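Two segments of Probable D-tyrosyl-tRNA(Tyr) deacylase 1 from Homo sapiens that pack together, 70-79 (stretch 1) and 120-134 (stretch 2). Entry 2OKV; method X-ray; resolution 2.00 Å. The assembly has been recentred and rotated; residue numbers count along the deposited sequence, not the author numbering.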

# COMPACT_ATOMS: atom_id res chain seq x y z
N LYS B 70 -2.72 21.46 1.64
CA LYS B 70 -2.97 21.33 3.08
C LYS B 70 -1.75 21.71 3.92
O LYS B 70 -1.86 21.85 5.15
CB LYS B 70 -3.39 19.90 3.43
CG LYS B 70 -4.66 19.41 2.76
CD LYS B 70 -5.88 20.24 3.18
CE LYS B 70 -6.44 19.79 4.53
NZ LYS B 70 -7.74 20.52 4.80
N GLN B 71 -0.61 21.89 3.26
CA GLN B 71 0.68 22.05 3.92
C GLN B 71 0.89 20.90 4.91
O GLN B 71 1.32 21.10 6.04
CB GLN B 71 0.80 23.43 4.61
CG GLN B 71 0.76 24.62 3.64
CD GLN B 71 2.11 24.92 2.97
OE1 GLN B 71 2.20 24.99 1.74
NE2 GLN B 71 3.17 25.10 3.78
N TYR B 72 0.58 19.69 4.45
CA TYR B 72 0.74 18.49 5.24
C TYR B 72 2.11 17.85 4.93
O TYR B 72 2.88 18.39 4.12
CB TYR B 72 -0.41 17.51 4.99
CG TYR B 72 -1.71 17.81 5.74
CD1 TYR B 72 -2.88 17.09 5.46
CD2 TYR B 72 -1.76 18.79 6.73
CE1 TYR B 72 -4.07 17.34 6.16
CE2 TYR B 72 -2.95 19.06 7.42
CZ TYR B 72 -4.09 18.33 7.13
OH TYR B 72 -5.27 18.58 7.82
N GLU B 73 2.41 16.74 5.58
CA GLU B 73 3.75 16.14 5.47
C GLU B 73 3.76 14.94 4.52
O GLU B 73 2.70 14.42 4.15
CB GLU B 73 4.28 15.72 6.84
CG GLU B 73 4.70 16.89 7.75
CD GLU B 73 4.81 16.47 9.21
OE1 GLU B 73 5.93 16.45 9.76
OE2 GLU B 73 3.76 16.16 9.81
N ILE B 74 4.96 14.52 4.14
CA ILE B 74 5.14 13.36 3.28
C ILE B 74 6.24 12.49 3.90
O ILE B 74 7.32 12.98 4.18
CB ILE B 74 5.58 13.75 1.84
CG1 ILE B 74 4.56 14.69 1.18
CG2 ILE B 74 5.83 12.48 0.99
CD1 ILE B 74 5.01 15.28 -0.14
N LEU B 75 5.93 11.23 4.14
CA LEU B 75 6.94 10.25 4.52
C LEU B 75 7.20 9.33 3.32
O LEU B 75 6.32 8.59 2.90
CB LEU B 75 6.46 9.41 5.72
CG LEU B 75 7.33 8.22 6.16
CD1 LEU B 75 8.68 8.72 6.64
CD2 LEU B 75 6.62 7.38 7.24
N CYS B 76 8.41 9.40 2.75
CA CYS B 76 8.77 8.52 1.62
C CYS B 76 9.66 7.39 2.09
O CYS B 76 10.62 7.60 2.85
CB CYS B 76 9.51 9.25 0.48
SG CYS B 76 8.75 10.72 -0.06
N VAL B 77 9.37 6.20 1.61
CA VAL B 77 10.22 5.05 1.90
C VAL B 77 10.45 4.30 0.60
O VAL B 77 9.52 4.08 -0.17
CB VAL B 77 9.59 4.12 2.96
CG1 VAL B 77 10.51 2.93 3.25
CG2 VAL B 77 9.33 4.89 4.24
N SER B 78 11.70 3.92 0.35
CA SER B 78 12.07 3.15 -0.84
C SER B 78 11.56 1.72 -0.70
O SER B 78 11.74 1.10 0.35
CB SER B 78 13.59 3.14 -0.99
OG SER B 78 14.15 3.07 0.33
N GLN B 79 10.96 1.20 -1.77
CA GLN B 79 10.24 -0.08 -1.74
C GLN B 79 10.36 -0.80 -3.08
O GLN B 79 9.45 -0.71 -3.92
CB GLN B 79 8.75 0.18 -1.42
CG GLN B 79 7.86 -1.08 -1.32
CD GLN B 79 8.03 -1.82 -0.00
OE1 GLN B 79 7.20 -1.68 0.88
NE2 GLN B 79 9.10 -2.60 0.13
N GLU B 120 11.35 20.68 4.98
CA GLU B 120 11.05 20.32 6.37
C GLU B 120 9.82 19.45 6.53
O GLU B 120 9.62 18.84 7.59
CB GLU B 120 10.92 21.58 7.24
CG GLU B 120 9.66 22.40 6.99
CD GLU B 120 9.75 23.37 5.82
OE1 GLU B 120 10.82 23.45 5.17
OE2 GLU B 120 8.75 24.07 5.55
N LEU B 121 8.98 19.41 5.50
CA LEU B 121 7.76 18.61 5.51
C LEU B 121 7.92 17.26 4.80
O LEU B 121 6.96 16.50 4.66
CB LEU B 121 6.61 19.40 4.89
CG LEU B 121 6.31 20.76 5.52
CD1 LEU B 121 5.28 21.51 4.68
CD2 LEU B 121 5.80 20.60 6.96
N ILE B 122 9.14 16.98 4.36
CA ILE B 122 9.47 15.72 3.69
C ILE B 122 10.39 14.92 4.60
O ILE B 122 11.48 15.39 4.95
CB ILE B 122 10.19 15.94 2.30
CG1 ILE B 122 9.42 16.91 1.37
CG2 ILE B 122 10.57 14.60 1.64
CD1 ILE B 122 8.19 16.39 0.78
N LYS B 123 9.94 13.72 4.97
CA LYS B 123 10.71 12.78 5.80
C LYS B 123 10.98 11.47 5.04
O LYS B 123 10.25 11.09 4.12
CB LYS B 123 9.94 12.46 7.10
CG LYS B 123 10.10 13.48 8.23
CD LYS B 123 9.40 14.81 7.96
CE LYS B 123 9.67 15.84 9.07
NZ LYS B 123 8.85 15.53 10.28
N ASP B 124 12.03 10.78 5.46
CA ASP B 124 12.51 9.60 4.77
C ASP B 124 12.64 8.44 5.76
O ASP B 124 12.77 8.65 6.98
CB ASP B 124 13.88 9.93 4.14
CG ASP B 124 14.45 8.81 3.27
OD1 ASP B 124 13.69 7.92 2.80
OD2 ASP B 124 15.66 8.84 3.04
N GLY B 125 12.63 7.22 5.23
CA GLY B 125 13.09 6.07 5.99
C GLY B 125 14.61 6.07 5.97
O GLY B 125 15.24 7.12 5.81
N LYS B 126 15.19 4.88 6.12
CA LYS B 126 16.64 4.69 6.00
C LYS B 126 16.87 3.67 4.89
O LYS B 126 16.67 2.47 5.09
CB LYS B 126 17.27 4.24 7.33
CG LYS B 126 18.80 4.12 7.28
CD LYS B 126 19.51 4.14 8.66
CE LYS B 126 18.87 3.21 9.70
NZ LYS B 126 19.63 3.17 11.02
N PHE B 127 17.29 4.16 3.72
CA PHE B 127 17.37 3.35 2.49
C PHE B 127 17.80 1.86 2.60
O PHE B 127 17.14 0.99 2.06
CB PHE B 127 18.22 4.04 1.41
CG PHE B 127 18.20 3.32 0.09
CD1 PHE B 127 17.22 3.61 -0.86
CD2 PHE B 127 19.15 2.34 -0.20
CE1 PHE B 127 17.17 2.93 -2.06
CE2 PHE B 127 19.12 1.65 -1.41
CZ PHE B 127 18.13 1.95 -2.35
N GLY B 128 18.88 1.55 3.27
CA GLY B 128 19.30 0.13 3.23
C GLY B 128 18.69 -0.80 4.28
O GLY B 128 18.92 -2.02 4.27
N ALA B 129 17.91 -0.22 5.19
CA ALA B 129 17.72 -0.80 6.52
C ALA B 129 16.47 -1.64 6.62
O ALA B 129 15.54 -1.49 5.84
CB ALA B 129 17.71 0.30 7.58
N TYR B 130 16.45 -2.53 7.60
CA TYR B 130 15.25 -3.28 7.91
C TYR B 130 14.40 -2.41 8.83
O TYR B 130 14.72 -2.20 10.00
CB TYR B 130 15.63 -4.61 8.55
CG TYR B 130 14.49 -5.49 8.98
CD1 TYR B 130 13.24 -5.44 8.36
CD2 TYR B 130 14.67 -6.42 10.00
CE1 TYR B 130 12.21 -6.26 8.75
CE2 TYR B 130 13.63 -7.25 10.42
CZ TYR B 130 12.40 -7.17 9.78
OH TYR B 130 11.38 -7.98 10.18
N MET B 131 13.31 -1.89 8.27
CA MET B 131 12.50 -0.89 8.93
C MET B 131 11.17 -1.47 9.33
O MET B 131 10.67 -2.40 8.69
CB MET B 131 12.20 0.28 7.98
CG MET B 131 13.40 1.09 7.54
SD MET B 131 12.98 2.22 6.23
CE MET B 131 13.49 1.28 4.77
N GLN B 132 10.57 -0.87 10.35
CA GLN B 132 9.14 -0.97 10.59
C GLN B 132 8.57 0.37 10.21
O GLN B 132 8.97 1.39 10.75
CB GLN B 132 8.84 -1.26 12.06
CG GLN B 132 9.51 -2.54 12.57
CD GLN B 132 8.94 -3.78 11.90
OE1 GLN B 132 7.74 -3.99 11.90
NE2 GLN B 132 9.80 -4.59 11.31
N VAL B 133 7.65 0.37 9.25
CA VAL B 133 6.99 1.58 8.82
C VAL B 133 5.60 1.54 9.42
O VAL B 133 4.76 0.73 9.01
CB VAL B 133 6.96 1.69 7.27
CG1 VAL B 133 6.47 3.08 6.84
CG2 VAL B 133 8.40 1.40 6.71
N HIS B 134 5.39 2.37 10.44
CA HIS B 134 4.11 2.45 11.14
C HIS B 134 3.22 3.39 10.34
O HIS B 134 3.53 4.55 10.17
CB HIS B 134 4.31 2.96 12.58
CG HIS B 134 5.10 2.04 13.45
ND1 HIS B 134 6.46 1.84 13.30
CD2 HIS B 134 4.73 1.26 14.49
CE1 HIS B 134 6.89 0.98 14.20
NE2 HIS B 134 5.86 0.61 14.95
O HOH W 1 13.89 4.77 2.55

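Strand 73-78 lies beside strand 122-124 as a parallel neighbour: their axes approach to 4.7 Å, and their N-to-C directions differ by 27°. The register is read from the nearest CA pairs, I74 with I122, L75 with K123 and C76 with D124, each about 5 Å apart. The hydrogen bonds confirm it. I74 straddles L121 and K123, its N donating to L121 O at 2.9 Å and its O accepting from K123 N at 2.8 Å, with N-H...O angles of 157° and 178°. C76 repeats the pattern two residues on: C76 N reaches K123 O at 2.8 Å (166°), and G125 N reaches C76 O at 3.1 Å. The smaller angle of that last bond, 144°, accompanies the end of the paired segment. Between these bonds, CA-H...O contacts such as L75 CA to K123 O (3.4 Å) and D124 CA to C76 O (3.4 Å) accompany the close approach of the backbones.

Side chains alternate between the two faces of this pairing. On the face carrying I74, I122, C76 and D124, the two isoleucines meet tip to tip, I74 CD1 lying 3.5 Å from I122 CD1. Both have chi1 in the m well, but chi2 is t in I74 and m in I122, so the partners differ in shape where they touch. Farther along, D124 OD1 comes within 3.1 Å of C76 O; both are acceptors, so this proximity is no bond. Water 1 donates to D124 OD1 at 3.2 Å and hydrogen-bonds S78 OG at 2.8 Å, linking the last bridged residue of stretch 2 to S78, two residues beyond C76.

The face bearing L75 and K123 is filled differently. L75 CD1 packs 4.0 Å from K123 CB, while L75 CD2 lies 4.3 Å from V133 CG1. The leucine therefore bridges the adjacent strand and the more distant strand 131-134, whose axis comes no nearer than 10.2 Å to that of strand 73-78 and runs at 148° to it. V77 adds a second bump: its CG1 meets M131 CE at 3.7 Å and its CG2 meets V133 CG1 at 4.3 Å. The CA-to-CB bonds of M131 and V133 both point toward stretch 1, consistent with this apolar packing.

G125 leaves the hollow that M131 occupies. An ideal CB there would lie 2.7 Å from M131 SD, a clash, and a tight 3.4 Å from V77 CG2. The same sulfur accepts a weak hydrogen bond from K126 N at 3.5 Å.

At the start of the pairing, L121 has the largest covered area in either stretch, 96 Å². Its CB sits 3.9 Å from Y72 O, and its CD2 is 3.9 Å from E73 CG. E73 also forms a salt bridge, OE1 to K123 NZ at 3.1 Å, pairing opposite charges beside the apolar contacts. At the other end, S78 OG approaches F127 CD1 to 3.3 Å, obliquely to the ring. Altogether the contact buries 762 Å², both sides summed.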